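Local coordinates for protein beta-1,3-glucosyltransferase (Paecilomyces sp. J18, PDB 5JVV) that is a fungal beta-1,3-glucosyltransferase, a single-chain protein built on curved, mainly antiparallel beta sheets and cross-braced by four disulfides, at residues T246-W251 against A271-F276. Numbering follows the deposited sequence.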
ATOM      1  N   THR A 246      -1.139  -4.051  -8.419  1.00  7.21           N
ATOM      2  CA  THR A 246      -1.991  -4.413  -9.547  1.00  7.56           C
ATOM      3  C   THR A 246      -1.834  -3.363 -10.643  1.00  8.68           C
ATOM      4  O   THR A 246      -0.986  -2.473 -10.519  1.00  7.83           O
ATOM      5  CB  THR A 246      -3.465  -4.628  -9.113  1.00  7.60           C
ATOM      6  OG1 THR A 246      -4.205  -5.185 -10.205  1.00  8.88           O
ATOM      7  CG2 THR A 246      -4.126  -3.320  -8.660  1.00  9.32           C
ATOM      8  N   PHE A 247      -2.615  -3.474 -11.718  1.00  8.20           N
ATOM      9  CA  PHE A 247      -2.515  -2.545 -12.843  1.00  6.96           C
ATOM     10  C   PHE A 247      -3.904  -2.217 -13.321  1.00  9.68           C
ATOM     11  O   PHE A 247      -4.758  -3.090 -13.323  1.00  7.58           O
ATOM     12  CB  PHE A 247      -1.764  -3.178 -14.017  1.00  7.28           C
ATOM     13  CG  PHE A 247      -0.351  -3.574 -13.693  1.00  7.10           C
ATOM     14  CD1 PHE A 247       0.674  -2.638 -13.740  1.00 10.36           C
ATOM     15  CD2 PHE A 247      -0.045  -4.894 -13.369  1.00  7.99           C
ATOM     16  CE1 PHE A 247       1.994  -3.011 -13.454  1.00 12.91           C
ATOM     17  CE2 PHE A 247       1.265  -5.270 -13.077  1.00  7.16           C
ATOM     18  CZ  PHE A 247       2.283  -4.331 -13.127  1.00  9.85           C
ATOM     19  N   CYS A 248      -4.128  -0.971 -13.721  1.00  8.38           N
ATOM     20  CA  CYS A 248      -5.394  -0.574 -14.337  1.00  6.98           C
ATOM     21  C   CYS A 248      -6.572  -0.892 -13.398  1.00  8.23           C
ATOM     22  O   CYS A 248      -6.547  -0.507 -12.233  1.00  8.41           O
ATOM     23  CB  CYS A 248      -5.515  -1.198 -15.745  1.00  8.50           C
ATOM     24  SG  CYS A 248      -4.091  -0.775 -16.826  1.00 10.70           S
ATOM     25  N   GLY A 249      -7.582  -1.610 -13.870  1.00  8.91           N
ATOM     26  CA  GLY A 249      -8.675  -2.009 -12.994  1.00 10.83           C
ATOM     27  C   GLY A 249      -9.520  -0.852 -12.479  1.00 10.06           C
ATOM     28  O   GLY A 249      -9.524   0.231 -13.077  1.00 10.48           O
ATOM     29  N   ASP A 250     -10.207  -1.075 -11.355  1.00  9.07           N
ATOM     30  CA  ASP A 250     -11.254  -0.167 -10.864  1.00  8.64           C
ATOM     31  C   ASP A 250     -10.822   1.289 -10.730  1.00 10.82           C
ATOM     32  O   ASP A 250     -11.525   2.199 -11.183  1.00 12.45           O
ATOM     33  CB  ASP A 250     -11.776  -0.614  -9.491  1.00 11.82           C
ATOM     34  CG  ASP A 250     -12.473  -1.963  -9.519  1.00 14.57           C
ATOM     35  OD1 ASP A 250     -12.847  -2.440 -10.609  1.00 14.82           O
ATOM     36  OD2 ASP A 250     -12.653  -2.536  -8.418  1.00 19.36           O
ATOM     37  N   TRP A 251      -9.694   1.508 -10.064  1.00  9.75           N
ATOM     38  CA  TRP A 251      -9.227   2.861  -9.798  1.00  9.75           C
ATOM     39  C   TRP A 251      -8.258   3.324 -10.879  1.00  9.54           C
ATOM     40  O   TRP A 251      -8.593   4.234 -11.638  1.00 11.05           O
ATOM     41  CB  TRP A 251      -8.608   2.970  -8.395  1.00 11.70           C
ATOM     42  CG  TRP A 251      -8.193   4.374  -8.024  1.00  9.76           C
ATOM     43  CD1 TRP A 251      -8.475   5.526  -8.706  1.00 12.61           C
ATOM     44  CD2 TRP A 251      -7.425   4.769  -6.874  1.00 12.79           C
ATOM     45  NE1 TRP A 251      -7.918   6.604  -8.062  1.00 14.80           N
ATOM     46  CE2 TRP A 251      -7.267   6.168  -6.939  1.00 18.06           C
ATOM     47  CE3 TRP A 251      -6.828   4.070  -5.819  1.00 15.11           C
ATOM     48  CZ2 TRP A 251      -6.548   6.889  -5.975  1.00 18.83           C
ATOM     49  CZ3 TRP A 251      -6.120   4.782  -4.863  1.00 19.69           C
ATOM     50  CH2 TRP A 251      -5.986   6.177  -4.947  1.00 19.38           C
ATOM     51  N   ALA A 271      -9.079   0.871 -21.466  1.00  9.47           N
ATOM     52  CA  ALA A 271      -8.418   0.249 -22.610  1.00 10.66           C
ATOM     53  C   ALA A 271      -7.047   0.858 -22.915  1.00  9.83           C
ATOM     54  O   ALA A 271      -6.120   0.148 -23.310  1.00  9.89           O
ATOM     55  CB  ALA A 271      -9.313   0.303 -23.840  1.00  9.40           C
ATOM     56  N   SER A 272      -6.923   2.171 -22.744  1.00  9.98           N
ATOM     57  CA  SER A 272      -5.627   2.835 -22.932  1.00  8.31           C
ATOM     58  C   SER A 272      -4.630   2.389 -21.883  1.00  7.76           C
ATOM     59  O   SER A 272      -3.444   2.202 -22.178  1.00  8.54           O
ATOM     60  CB  SER A 272      -5.788   4.354 -22.907  1.00  9.14           C
ATOM     61  OG  SER A 272      -6.625   4.775 -23.976  1.00  9.56           O
ATOM     62  N   CYS A 273      -5.110   2.217 -20.656  1.00  7.61           N
ATOM     63  CA  CYS A 273      -4.273   1.728 -19.569  1.00  8.28           C
ATOM     64  C   CYS A 273      -3.736   0.330 -19.893  1.00  7.91           C
ATOM     65  O   CYS A 273      -2.545   0.049 -19.721  1.00 10.14           O
ATOM     66  CB  CYS A 273      -5.092   1.695 -18.281  1.00  8.56           C
ATOM     67  SG  CYS A 273      -4.104   1.279 -16.822  1.00 10.25           S
ATOM     68  N   ILE A 274      -4.621  -0.543 -20.369  1.00  7.62           N
ATOM     69  CA  ILE A 274      -4.223  -1.909 -20.708  1.00  8.93           C
ATOM     70  C   ILE A 274      -3.191  -1.887 -21.830  1.00  9.83           C
ATOM     71  O   ILE A 274      -2.188  -2.615 -21.780  1.00  9.07           O
ATOM     72  CB  ILE A 274      -5.447  -2.773 -21.071  1.00  8.37           C
ATOM     73  CG1 ILE A 274      -6.290  -3.010 -19.822  1.00  9.63           C
ATOM     74  CG2 ILE A 274      -5.000  -4.118 -21.639  1.00 11.95           C
ATOM     75  CD1 ILE A 274      -7.665  -3.623 -20.103  1.00 14.45           C
ATOM     76  N   ASP A 275      -3.413  -1.035 -22.830  1.00  8.16           N
ATOM     77  CA  ASP A 275      -2.442  -0.864 -23.918  1.00  8.31           C
ATOM     78  C   ASP A 275      -1.040  -0.512 -23.395  1.00  8.43           C
ATOM     79  O   ASP A 275      -0.064  -1.130 -23.782  1.00  9.07           O
ATOM     80  CB  ASP A 275      -2.947   0.179 -24.934  1.00  9.78           C
ATOM     81  CG  ASP A 275      -2.058   0.287 -26.163  1.00 15.43           C
ATOM     82  OD1 ASP A 275      -1.595  -0.752 -26.679  1.00 15.98           O
ATOM     83  OD2 ASP A 275      -1.823   1.423 -26.626  1.00 24.42           O
ATOM     84  N   PHE A 276      -0.954   0.458 -22.490  1.00  8.40           N
ATOM     85  CA  PHE A 276       0.330   0.877 -21.943  1.00 10.14           C
ATOM     86  C   PHE A 276       0.987  -0.272 -21.175  1.00  9.08           C
ATOM     87  O   PHE A 276       2.160  -0.607 -21.407  1.00  8.99           O
ATOM     88  CB  PHE A 276       0.116   2.089 -21.028  1.00  7.81           C
ATOM     89  CG  PHE A 276       1.387   2.771 -20.606  1.00  7.87           C
ATOM     90  CD1 PHE A 276       1.792   3.950 -21.222  1.00  9.61           C
ATOM     91  CD2 PHE A 276       2.168   2.248 -19.580  1.00 10.92           C
ATOM     92  CE1 PHE A 276       2.970   4.584 -20.825  1.00 10.65           C
ATOM     93  CE2 PHE A 276       3.335   2.884 -19.177  1.00 11.23           C
ATOM     94  CZ  PHE A 276       3.739   4.048 -19.806  1.00 10.84           C
TER
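Where strand 240-247 ends, the backbone of Cys-248 turns with a positive phi of 57° and comes up beside helix 269-279, the CA atoms of Cys-248 and Cys-273 standing 5.8 Å apart. The motif is a disulfide that ties the turn just after strand 240-247 to helix 269-279, and it illustrates how one covalent link can join two segments that otherwise touch little: 246-251 and 271-276 bury just 135 Å² between them, most of it on the two cysteines themselves. Cys-248 SG and Cys-273 SG are bonded at 2.1 Å, and the twist about that bond, chi3 -93°, lies near the right angle at which sulfur lone pairs interfere least. The two halves reach the bond differently. On the Cys-248 side SG is turned beside its own backbone N and opposite the carbonyl carbon, whereas in the helix Cys-273 holds SG anti to N (chi1 -174°), directed outward from the helix. Each CB sits 3.0 Å from the partner's sulfur, Cys-248 CB to Cys-273 SG and Cys-273 CB to Cys-248 SG, while the two CB atoms are 3.9 Å apart. Both cysteines are buried; Leu-270 and Val-277 of the same helix also touch Cys-248, and Tyr-256 packs on Cys-273. Nearby, Phe-247 extends the junction by resting on Val-277 and meeting the ring of Phe-284 edge-to-face. Ile-274 approaches one sulfur alone: its backbone N lies 3.6 Å from Cys-248 SG, a contact without a hydrogen bond, and its CG1 adds a looser apolar touch at 4.3 Å from Cys-248 SG.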